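Local structure of beta-lactamase (Nostoc sp., 6NHS) at residues Y40-K45 with N224-F229; Y198-K203 with G219-N224; F59-T64 with G155-T160; P96-D101 with N110-F115. The protein probably hydrolyses beta-lactam antibiotics as a class D, serine-type enzyme that forms a covalent acyl intermediate with the opened lactam. All coordinates share one frame; numbering follows the deposited sequence. Where two conformers were deposited one is given.

How the contacts relate
Contacts 1 and 2 belong to one antiparallel sheet: their centres lie about 10 Å apart, they share Asn224, and Tyr228 N of contact 1 stands 2.8 Å from Leu221 O of contact 2, a probable hydrogen bond. Contacts 2, 3 and 4 meet at what is probably the active site, where Ser63 fits the SxxK pattern with Lys66 and lies beside Lys203. Lys203 NZ is 2.6 Å from Ser111 OG of contact 4, and Lys203 CG is 3.5 Å from Ser63 O of contact 3. Contact 1 lies away from that site, its nearest atoms about 11 Å from those of contact 3 and about 19 Å from those of contact 4.

Contact 1 (Y40-K45 with N224-F229); sequences YDRNNK and NNNVYF
Tyr40 and Phe229 pair where strand 35-41 runs antiparallel to strand 226-236 in the sheet of this beta-lactamase fold, and the polar residues that follow Tyr40 close over the start of the second strand. The backbone evidence is a hydrogen-bonded pair, with Tyr40 N 2.7 Å from Phe229 O and a return bond from Phe229 N to Tyr40 O. Asp41 and Tyr228 form the next, non-hydrogen-bonded pair. Past the strand end, Arg42 N still donates to Val227 O at 3.0 Å.

Side-chain hydrogen bonds centre on Asn226. Its CG is anti to the backbone N (chi1 -155°), and ND2 gives a 2.7 Å bond to Asp41 OD1, arriving from above the carboxylate plane. Asn44 N reaches the same oxygen from the opposite face, completing an Asx motif, so two donors grip OD1. Asn226 OD1 is likewise held from both faces of its amide plane, by Asn43 N and Val227 N. Asn43 and Asn226 reach toward each other, and their amide groups stack with planes 16° apart, while Asn43 ND2 donates to Asn225 O at 2.9 Å.

Apolar contacts lie on the face bearing Tyr40 and Phe229, whose rings point the same way and touch through CD2 atoms 3.9 Å apart; Ile165 of helix 161-172 packs on both.

The Arg42 guanidinium is held in two ways. Val227 CG2 sits over one of its faces, and the group is fixed side-on by its neighbour: Arg42 NE and NH1 both donate in plane to Asn43 OD1, NH1 at 3.0 Å.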
# COMPACT_ATOMS: atom_id res chain seq x y z
N TYR A 40 -6.50 10.18 8.54
CA TYR A 40 -6.41 11.61 8.27
C TYR A 40 -7.67 12.08 7.55
O TYR A 40 -7.96 11.62 6.44
CB TYR A 40 -5.16 11.95 7.44
CG TYR A 40 -5.05 13.42 7.12
CD1 TYR A 40 -4.85 14.35 8.13
CD2 TYR A 40 -5.13 13.88 5.81
CE1 TYR A 40 -4.74 15.70 7.85
CE2 TYR A 40 -5.02 15.22 5.52
CZ TYR A 40 -4.83 16.13 6.55
OH TYR A 40 -4.71 17.47 6.28
N ASP A 41 -8.40 12.99 8.19
CA ASP A 41 -9.61 13.60 7.65
C ASP A 41 -9.18 14.78 6.78
O ASP A 41 -8.69 15.79 7.29
CB ASP A 41 -10.51 14.04 8.81
CG ASP A 41 -11.78 14.75 8.37
OD1 ASP A 41 -11.84 15.37 7.29
OD2 ASP A 41 -12.75 14.71 9.16
N ARG A 42 -9.38 14.65 5.46
CA ARG A 42 -8.86 15.66 4.54
C ARG A 42 -9.55 17.00 4.72
O ARG A 42 -8.90 18.04 4.84
CB ARG A 42 -8.99 15.20 3.10
CG ARG A 42 -8.36 16.19 2.13
CD ARG A 42 -8.88 16.00 0.72
NE ARG A 42 -10.30 16.34 0.61
CZ ARG A 42 -11.02 16.16 -0.49
NH1 ARG A 42 -12.30 16.49 -0.51
NH2 ARG A 42 -10.45 15.65 -1.58
N ASN A 43 -10.89 17.00 4.73
CA ASN A 43 -11.65 18.25 4.78
C ASN A 43 -11.36 19.02 6.06
O ASN A 43 -11.30 20.25 6.06
CB ASN A 43 -13.15 17.96 4.66
CG ASN A 43 -13.56 17.55 3.25
OD1 ASN A 43 -12.72 17.41 2.36
ND2 ASN A 43 -14.85 17.32 3.05
N ASN A 44 -11.20 18.31 7.18
CA ASN A 44 -11.00 18.95 8.47
C ASN A 44 -9.53 19.01 8.89
O ASN A 44 -9.23 19.59 9.94
CB ASN A 44 -11.82 18.23 9.55
CG ASN A 44 -13.30 18.31 9.27
OD1 ASN A 44 -13.84 19.39 9.01
ND2 ASN A 44 -13.98 17.16 9.30
N LYS A 45 -8.63 18.43 8.10
CA LYS A 45 -7.19 18.42 8.39
C LYS A 45 -6.93 17.93 9.81
O LYS A 45 -6.17 18.53 10.58
CB LYS A 45 -6.58 19.80 8.15
CG LYS A 45 -6.82 20.32 6.75
CD LYS A 45 -5.97 21.52 6.40
CE LYS A 45 -5.86 21.64 4.88
NZ LYS A 45 -5.14 22.87 4.44
N ASN A 224 -19.14 10.73 2.21
CA ASN A 224 -19.71 11.97 2.74
C ASN A 224 -18.96 13.20 2.22
O ASN A 224 -18.69 14.14 2.97
CB ASN A 224 -19.74 11.96 4.27
CG ASN A 224 -20.52 10.78 4.83
OD1 ASN A 224 -21.48 10.31 4.22
ND2 ASN A 224 -20.11 10.31 6.00
N ASN A 225 -18.62 13.19 0.93
CA ASN A 225 -17.90 14.29 0.28
C ASN A 225 -16.58 14.61 0.98
O ASN A 225 -16.11 15.75 0.95
CB ASN A 225 -18.77 15.55 0.18
CG ASN A 225 -19.78 15.47 -0.95
OD1 ASN A 225 -19.50 14.89 -2.00
ND2 ASN A 225 -20.95 16.05 -0.74
N ASN A 226 -15.98 13.61 1.61
CA ASN A 226 -14.71 13.74 2.31
C ASN A 226 -13.82 12.59 1.89
O ASN A 226 -14.26 11.62 1.26
CB ASN A 226 -14.92 13.75 3.83
CG ASN A 226 -13.81 14.47 4.58
OD1 ASN A 226 -12.75 14.76 4.03
ND2 ASN A 226 -14.05 14.76 5.86
N VAL A 227 -12.54 12.68 2.24
CA VAL A 227 -11.58 11.61 2.00
C VAL A 227 -10.87 11.32 3.31
O VAL A 227 -10.34 12.24 3.95
CB VAL A 227 -10.56 11.96 0.90
CG1 VAL A 227 -9.56 10.82 0.72
CG2 VAL A 227 -11.27 12.29 -0.40
N TYR A 228 -10.87 10.06 3.73
CA TYR A 228 -10.21 9.63 4.95
C TYR A 228 -9.06 8.71 4.57
O TYR A 228 -9.27 7.56 4.19
CB TYR A 228 -11.20 8.93 5.88
CG TYR A 228 -12.43 9.77 6.17
CD1 TYR A 228 -13.55 9.70 5.36
CD2 TYR A 228 -12.44 10.66 7.23
CE1 TYR A 228 -14.67 10.47 5.61
CE2 TYR A 228 -13.56 11.45 7.49
CZ TYR A 228 -14.67 11.34 6.68
OH TYR A 228 -15.77 12.12 6.93
N PHE A 229 -7.84 9.24 4.64
CA PHE A 229 -6.64 8.45 4.40
C PHE A 229 -6.33 7.62 5.64
O PHE A 229 -6.51 8.10 6.77
CB PHE A 229 -5.46 9.36 4.05
CG PHE A 229 -5.70 10.21 2.84
CD1 PHE A 229 -5.37 9.74 1.57
CD2 PHE A 229 -6.27 11.47 2.96
CE1 PHE A 229 -5.60 10.52 0.43
CE2 PHE A 229 -6.50 12.26 1.83
CZ PHE A 229 -6.17 11.78 0.56

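Contact 2 (Y198-K203 with G219-N224); sequences YVLRGK and GYLEQN
Arg201 and Glu222 meet because each has CG anti to its own carbonyl carbon (chi1 -64° and -69°); Glu222 is extended beyond CG, whereas Arg201 is extended as far as NE and then turned at chi4, which sets NH1 toward the carboxylate on the neighbouring strand. Arg201 NH1 forms a salt bridge with Glu222 OE1 at 2.6 Å. The oxygen lies at the guanidinium edge but is approached from well above the carboxylate plane, the two planes being 79° apart. Arg201 CD rests 3.3 Å from Tyr220 OH, while NE turns to Gln187 O.

Strands 198-207 and 213-223 form a beta hairpin; over 198-203 and 219-223 they are antiparallel, with axes 4.6 Å apart. Val199 with Glu222 and Arg201 with Tyr220 are hydrogen-bonded pairs; Glu222 N to Val199 O measures 2.9 Å. A water links this backbone to the salt bridge, donating to Val199 O and Tyr220 O and accepting from Arg201 NH1 at 2.8 Å.

On the face bearing Leu200 and Leu221, Leu221 CD1 packs 3.7 Å from Tyr198 CB and also touches Leu200 CB. Towards Lys203, two glycines let the strands close in: Gly202 CA and Gly219 CA are 3.8 Å apart, and Gly219 CA makes a CA-H...O contact of 3.3 Å with Arg201 O.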
# COMPACT_ATOMS: atom_id res chain seq x y z
N TYR A 198 -19.97 4.69 -0.34
CA TYR A 198 -18.55 4.92 -0.14
C TYR A 198 -17.74 4.15 -1.17
O TYR A 198 -18.19 3.14 -1.72
CB TYR A 198 -18.11 4.55 1.28
CG TYR A 198 -18.26 3.08 1.63
CD1 TYR A 198 -17.28 2.15 1.29
CD2 TYR A 198 -19.36 2.62 2.34
CE1 TYR A 198 -17.41 0.81 1.61
CE2 TYR A 198 -19.50 1.28 2.67
CZ TYR A 198 -18.52 0.38 2.31
OH TYR A 198 -18.64 -0.96 2.63
N VAL A 199 -16.51 4.61 -1.39
CA VAL A 199 -15.51 3.90 -2.18
C VAL A 199 -14.28 3.71 -1.31
O VAL A 199 -13.65 4.69 -0.88
CB VAL A 199 -15.15 4.64 -3.48
CG1 VAL A 199 -14.10 3.86 -4.27
CG2 VAL A 199 -16.39 4.90 -4.32
N LEU A 200 -13.94 2.46 -1.02
CA LEU A 200 -12.77 2.13 -0.21
C LEU A 200 -11.66 1.64 -1.13
O LEU A 200 -11.83 0.64 -1.84
CB LEU A 200 -13.11 1.07 0.83
CG LEU A 200 -11.99 0.55 1.74
CD1 LEU A 200 -11.40 1.69 2.54
CD2 LEU A 200 -12.50 -0.56 2.66
N ARG A 201 -10.54 2.36 -1.14
CA ARG A 201 -9.36 2.01 -1.91
C ARG A 201 -8.23 1.66 -0.96
O ARG A 201 -8.08 2.29 0.10
CB ARG A 201 -8.93 3.15 -2.84
CG ARG A 201 -9.95 3.51 -3.91
CD ARG A 201 -9.42 4.63 -4.81
NE ARG A 201 -10.25 4.87 -5.99
CZ ARG A 201 -11.35 5.62 -5.98
NH1 ARG A 201 -11.75 6.19 -4.85
NH2 ARG A 201 -12.04 5.81 -7.09
N GLY A 202 -7.41 0.68 -1.33
CA GLY A 202 -6.26 0.37 -0.50
C GLY A 202 -5.51 -0.85 -0.98
O GLY A 202 -5.83 -1.44 -2.02
N LYS A 203 -4.51 -1.22 -0.18
CA LYS A 203 -3.62 -2.33 -0.50
C LYS A 203 -3.09 -2.91 0.80
O LYS A 203 -2.62 -2.17 1.67
CB LYS A 203 -2.45 -1.88 -1.38
CG LYS A 203 -1.51 -3.00 -1.78
CD LYS A 203 -2.21 -3.97 -2.74
CE LYS A 203 -1.43 -5.26 -2.89
NZ LYS A 203 -1.65 -6.19 -1.75
N GLY A 219 -4.47 3.10 2.46
CA GLY A 219 -5.35 3.52 1.38
C GLY A 219 -6.16 4.74 1.80
O GLY A 219 -5.71 5.54 2.63
N TYR A 220 -7.34 4.87 1.20
CA TYR A 220 -8.21 5.97 1.59
C TYR A 220 -9.66 5.65 1.25
O TYR A 220 -9.96 4.89 0.33
CB TYR A 220 -7.78 7.30 0.94
CG TYR A 220 -7.79 7.34 -0.58
CD1 TYR A 220 -8.94 7.71 -1.28
CD2 TYR A 220 -6.64 7.06 -1.31
CE1 TYR A 220 -8.94 7.77 -2.66
CE2 TYR A 220 -6.64 7.12 -2.70
CZ TYR A 220 -7.79 7.48 -3.36
OH TYR A 220 -7.80 7.55 -4.74
N LEU A 221 -10.54 6.25 2.03
CA LEU A 221 -11.98 6.06 1.93
C LEU A 221 -12.62 7.35 1.46
O LEU A 221 -12.37 8.41 2.04
CB LEU A 221 -12.55 5.64 3.28
CG LEU A 221 -14.07 5.58 3.43
CD1 LEU A 221 -14.64 4.42 2.61
CD2 LEU A 221 -14.44 5.48 4.90
N GLU A 222 -13.42 7.26 0.40
CA GLU A 222 -14.23 8.38 -0.06
C GLU A 222 -15.66 8.19 0.43
O GLU A 222 -16.32 7.22 0.05
CB GLU A 222 -14.19 8.51 -1.58
CG GLU A 222 -12.84 8.95 -2.13
CD GLU A 222 -12.77 8.85 -3.65
OE1 GLU A 222 -13.52 8.03 -4.21
OE2 GLU A 222 -11.97 9.58 -4.26
N GLN A 223 -16.11 9.11 1.28
CA GLN A 223 -17.45 9.02 1.86
C GLN A 223 -17.85 10.40 2.35
O GLN A 223 -17.00 11.16 2.84
CB GLN A 223 -17.50 8.00 3.00
CG GLN A 223 -18.90 7.71 3.53
CD GLN A 223 -18.95 6.47 4.40
OE1 GLN A 223 -17.92 5.88 4.72
NE2 GLN A 223 -20.15 6.04 4.75
N ASN A 224 -19.14 10.73 2.21
CA ASN A 224 -19.71 11.97 2.74
C ASN A 224 -18.96 13.20 2.22
O ASN A 224 -18.69 14.14 2.97
CB ASN A 224 -19.74 11.96 4.27
CG ASN A 224 -20.52 10.78 4.83
OD1 ASN A 224 -21.48 10.31 4.22
ND2 ASN A 224 -20.11 10.31 6.00
O HOH W 1 -11.34 5.72 -2.08

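Contact 3 (F59-T64 with G155-T160); sequences FLPAST and GPLQIT
A single antiparallel bridge, Phe59 with Ile159, ties the loop leading into helix 65-76, which begins just after Ser63, the probable nucleophile of an SxxK motif, to the loop between helices 151-154 and 161-172. Its two backbone bonds run in both directions: Ile159 N to Phe59 O at 2.8 Å, and Phe59 N to Ile159 O at 2.9 Å. In the second, the Phe59 N donor stands 47° above the plane of the Ile159 carbonyl. Gln158 CA adds a CA-H...O contact to Phe59 O.

Pro61 supplies the apolar centre. Its ring crosses Leu157 at about a right angle, with CG 4.0 Å from Leu157 CD2, while CB touches Ile159 CG2 at 3.9 Å. Leu60 CB points away from the other loop, yet with CG anti to the carbonyl carbon (chi1 -67°) its CD2 methyl returns to lie 3.4 Å from Gly155 N. Trp152 of helix 151-154 also packs on Pro61.

Beyond the bridge, Pro61 O accepts from both Thr64 N and Thr64 OG1, the latter at 2.6 Å, on one face of its plane. Leu157 O, 3.3 Å from Pro61 CD, is buried with no hydrogen-bond partner in the model. The chemistry therefore implies a junction secured by two backbone bonds and apolar contacts, with one carbonyl left unsatisfied against the proline ring.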
# COMPACT_ATOMS: atom_id res chain seq x y z
N PHE A 59 8.88 0.57 8.68
CA PHE A 59 8.73 -0.85 8.39
C PHE A 59 8.92 -1.08 6.90
O PHE A 59 8.69 -0.18 6.08
CB PHE A 59 7.35 -1.37 8.82
CG PHE A 59 7.01 -1.08 10.26
CD1 PHE A 59 7.32 -1.99 11.25
CD2 PHE A 59 6.37 0.10 10.61
CE1 PHE A 59 7.01 -1.73 12.58
CE2 PHE A 59 6.06 0.36 11.94
CZ PHE A 59 6.38 -0.55 12.92
N LEU A 60 9.34 -2.30 6.55
CA LEU A 60 9.32 -2.73 5.16
C LEU A 60 7.93 -2.50 4.57
O LEU A 60 6.93 -2.89 5.18
CB LEU A 60 9.68 -4.22 5.06
CG LEU A 60 11.10 -4.61 5.44
CD1 LEU A 60 11.21 -6.12 5.58
CD2 LEU A 60 12.06 -4.10 4.37
N PRO A 61 7.83 -1.88 3.39
CA PRO A 61 6.50 -1.63 2.82
C PRO A 61 5.81 -2.88 2.29
O PRO A 61 4.58 -2.92 2.27
CB PRO A 61 6.77 -0.62 1.70
CG PRO A 61 8.20 -0.78 1.38
CD PRO A 61 8.89 -1.19 2.64
N ALA A 62 6.58 -3.89 1.88
CA ALA A 62 6.05 -5.09 1.26
C ALA A 62 5.10 -4.71 0.13
O ALA A 62 5.38 -3.77 -0.62
CB ALA A 62 5.34 -5.98 2.30
N SER A 63 3.96 -5.40 0.02
CA SER A 63 3.08 -5.18 -1.11
C SER A 63 2.45 -3.80 -1.15
O SER A 63 1.89 -3.44 -2.19
CB SER A 63 1.96 -6.24 -1.14
OG SER A 63 2.45 -7.46 -1.66
N THR A 64 2.48 -3.02 -0.05
CA THR A 64 1.96 -1.65 -0.16
C THR A 64 2.77 -0.83 -1.15
O THR A 64 2.27 0.17 -1.67
CB THR A 64 1.95 -0.93 1.20
OG1 THR A 64 3.29 -0.71 1.67
CG2 THR A 64 1.16 -1.73 2.21
N GLY A 155 14.39 -4.98 2.05
CA GLY A 155 15.15 -3.82 2.46
C GLY A 155 16.10 -3.41 1.36
O GLY A 155 16.34 -4.16 0.41
N PRO A 156 16.70 -2.22 1.47
CA PRO A 156 16.65 -1.35 2.65
C PRO A 156 15.47 -0.37 2.71
O PRO A 156 15.42 0.41 3.66
CB PRO A 156 17.97 -0.57 2.55
CG PRO A 156 18.19 -0.44 1.07
CD PRO A 156 17.63 -1.71 0.45
N LEU A 157 14.56 -0.40 1.75
CA LEU A 157 13.45 0.55 1.76
C LEU A 157 12.52 0.29 2.94
O LEU A 157 12.09 -0.84 3.17
CB LEU A 157 12.66 0.47 0.45
CG LEU A 157 11.52 1.49 0.33
CD1 LEU A 157 12.09 2.92 0.39
CD2 LEU A 157 10.71 1.29 -0.96
N GLN A 158 12.22 1.35 3.69
CA GLN A 158 11.24 1.27 4.77
C GLN A 158 10.38 2.53 4.74
O GLN A 158 10.73 3.53 4.11
CB GLN A 158 11.92 1.11 6.14
CG GLN A 158 12.76 -0.17 6.28
CD GLN A 158 13.34 -0.32 7.67
OE1 GLN A 158 12.63 -0.30 8.65
NE2 GLN A 158 14.66 -0.46 7.74
N ILE A 159 9.23 2.46 5.42
CA ILE A 159 8.29 3.57 5.44
C ILE A 159 7.50 3.52 6.74
O ILE A 159 7.21 2.44 7.27
CB ILE A 159 7.37 3.53 4.19
CG1 ILE A 159 6.55 4.81 4.06
CG2 ILE A 159 6.45 2.29 4.22
CD1 ILE A 159 5.90 4.96 2.71
N THR A 160 7.17 4.71 7.27
CA THR A 160 6.32 4.80 8.45
C THR A 160 4.85 4.91 8.04
O THR A 160 4.54 5.29 6.91
CB THR A 160 6.70 6.02 9.29
OG1 THR A 160 6.19 7.20 8.67
CG2 THR A 160 8.23 6.14 9.44

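Contact 4 (P96-D101 with N110-F115). With EDO (1,2-ethanediol), chain D.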
# COMPACT_ATOMS: atom_id res chain seq x y z
N PRO A 96 -1.54 -20.34 -6.33
CA PRO A 96 -1.97 -20.70 -7.70
C PRO A 96 -2.38 -19.52 -8.56
O PRO A 96 -2.17 -19.55 -9.78
CB PRO A 96 -3.15 -21.65 -7.45
CG PRO A 96 -2.92 -22.20 -6.07
CD PRO A 96 -2.29 -21.08 -5.30
N THR A 97 -2.97 -18.47 -7.97
CA THR A 97 -3.34 -17.30 -8.77
C THR A 97 -2.12 -16.58 -9.34
O THR A 97 -2.26 -15.82 -10.30
CB THR A 97 -4.15 -16.30 -7.94
OG1 THR A 97 -3.34 -15.77 -6.88
CG2 THR A 97 -5.38 -16.98 -7.36
N TRP A 98 -0.94 -16.80 -8.76
CA TRP A 98 0.29 -16.21 -9.29
C TRP A 98 0.82 -16.96 -10.51
O TRP A 98 1.63 -16.40 -11.26
CB TRP A 98 1.39 -16.21 -8.23
CG TRP A 98 1.16 -15.26 -7.09
CD1 TRP A 98 0.10 -14.41 -6.92
CD2 TRP A 98 2.02 -15.07 -5.96
NE1 TRP A 98 0.26 -13.69 -5.75
CE2 TRP A 98 1.43 -14.07 -5.15
CE3 TRP A 98 3.24 -15.63 -5.56
CZ2 TRP A 98 2.02 -13.63 -3.96
CZ3 TRP A 98 3.82 -15.19 -4.38
CH2 TRP A 98 3.20 -14.20 -3.59
N ASN A 99 0.40 -18.21 -10.71
CA ASN A 99 0.95 -19.03 -11.79
C ASN A 99 0.12 -18.90 -13.07
O ASN A 99 -0.35 -19.88 -13.64
CB ASN A 99 1.03 -20.48 -11.34
CG ASN A 99 1.91 -20.65 -10.11
OD1 ASN A 99 2.93 -19.97 -9.96
ND2 ASN A 99 1.51 -21.56 -9.22
N GLN A 100 -0.05 -17.66 -13.53
CA GLN A 100 -0.87 -17.39 -14.70
C GLN A 100 -0.50 -16.01 -15.23
O GLN A 100 -0.05 -15.14 -14.48
CB GLN A 100 -2.36 -17.44 -14.36
CG GLN A 100 -2.79 -16.34 -13.41
CD GLN A 100 -4.23 -16.47 -12.98
OE1 GLN A 100 -4.99 -17.26 -13.53
NE2 GLN A 100 -4.63 -15.68 -11.98
N ASP A 101 -0.72 -15.82 -16.53
CA ASP A 101 -0.54 -14.49 -17.13
C ASP A 101 -1.48 -13.50 -16.44
O ASP A 101 -2.56 -13.86 -15.97
CB ASP A 101 -0.86 -14.51 -18.63
CG ASP A 101 -0.03 -15.52 -19.41
OD1 ASP A 101 1.03 -15.96 -18.93
OD2 ASP A 101 -0.45 -15.86 -20.53
N ASN A 110 -4.13 -9.45 -6.63
CA ASN A 110 -3.63 -10.73 -6.16
C ASN A 110 -2.29 -10.63 -5.45
O ASN A 110 -1.74 -11.67 -5.07
CB ASN A 110 -3.50 -11.71 -7.34
CG ASN A 110 -4.83 -12.02 -8.00
OD1 ASN A 110 -5.87 -12.04 -7.35
ND2 ASN A 110 -4.80 -12.28 -9.31
N SER A 111 -1.76 -9.42 -5.25
CA SER A 111 -0.44 -9.22 -4.66
C SER A 111 0.63 -10.04 -5.39
O SER A 111 1.52 -10.64 -4.78
CB SER A 111 -0.44 -9.55 -3.16
OG SER A 111 -1.33 -8.71 -2.44
N THR A 112 0.55 -10.04 -6.72
CA THR A 112 1.41 -10.89 -7.55
C THR A 112 2.80 -10.28 -7.65
O THR A 112 3.06 -9.42 -8.49
CB THR A 112 0.78 -11.08 -8.93
OG1 THR A 112 -0.57 -11.54 -8.75
CG2 THR A 112 1.55 -12.11 -9.74
N VAL A 113 3.71 -10.75 -6.78
CA VAL A 113 5.03 -10.13 -6.64
C VAL A 113 5.82 -10.18 -7.94
O VAL A 113 6.47 -9.20 -8.33
CB VAL A 113 5.81 -10.79 -5.49
CG1 VAL A 113 7.23 -10.24 -5.42
CG2 VAL A 113 5.08 -10.59 -4.15
N TRP A 114 5.81 -11.32 -8.64
CA TRP A 114 6.68 -11.45 -9.81
C TRP A 114 6.35 -10.41 -10.87
O TRP A 114 7.26 -9.92 -11.55
CB TRP A 114 6.62 -12.87 -10.39
CG TRP A 114 5.31 -13.26 -11.06
CD1 TRP A 114 4.34 -14.07 -10.54
CD2 TRP A 114 4.86 -12.89 -12.37
NE1 TRP A 114 3.31 -14.22 -11.44
CE2 TRP A 114 3.60 -13.50 -12.57
CE3 TRP A 114 5.40 -12.10 -13.40
CZ2 TRP A 114 2.87 -13.34 -13.75
CZ3 TRP A 114 4.67 -11.94 -14.57
CH2 TRP A 114 3.42 -12.56 -14.74
N PHE A 115 5.07 -10.06 -11.03
CA PHE A 115 4.68 -9.02 -11.98
C PHE A 115 5.36 -7.70 -11.64
O PHE A 115 5.94 -7.04 -12.52
CB PHE A 115 3.15 -8.88 -11.94
CG PHE A 115 2.58 -7.93 -12.98
CD1 PHE A 115 2.51 -6.56 -12.73
CD2 PHE A 115 2.07 -8.41 -14.18
CE1 PHE A 115 1.98 -5.69 -13.68
CE2 PHE A 115 1.52 -7.55 -15.12
CZ PHE A 115 1.48 -6.19 -14.87
C1 EDO D . -3.45 -14.27 -21.52
O1 EDO D . -2.80 -15.49 -21.13
C2 EDO D . -3.19 -14.03 -23.00
O2 EDO D . -1.78 -13.97 -23.20
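Trp98, at the end of the short 3-10 segment 96-98, packs against the turn joining helix 104-110 to helix 113-123, where Ser111 leaves the first helix in a Schellman motif. Thr97, just before it, is modelled in two conformers, and its approach to Asn110 is doubtful.

Trp98 carries most of the meeting. Its CG is anti to the carbonyl carbon (chi1 -69°), and the indole lies along the turn with NE1 donating to Asn110 O at 2.9 Å. The N-H...O angle is 169° and the acceptor is in the ring plane, although the donor sits above the plane of that carbonyl. Thr112 CA lies over the five-membered ring, 3.9 Å from its centroid, a CH-pi contact. At the far end of the indole, CH2 reaches Val113 CG2 at 4.1 Å. Ser111, in this turn, also faces the probable active site.

The backbone of Trp98 is used too: its O accepts from Trp114 NE1 at 2.8 Å, on a lone pair in the carbonyl plane. Each indole N-H thus donates to a backbone carbonyl of the other segment. Two residues on, Gln100 O meets the edge of the Trp114 ring, 3.5 Å from CZ2.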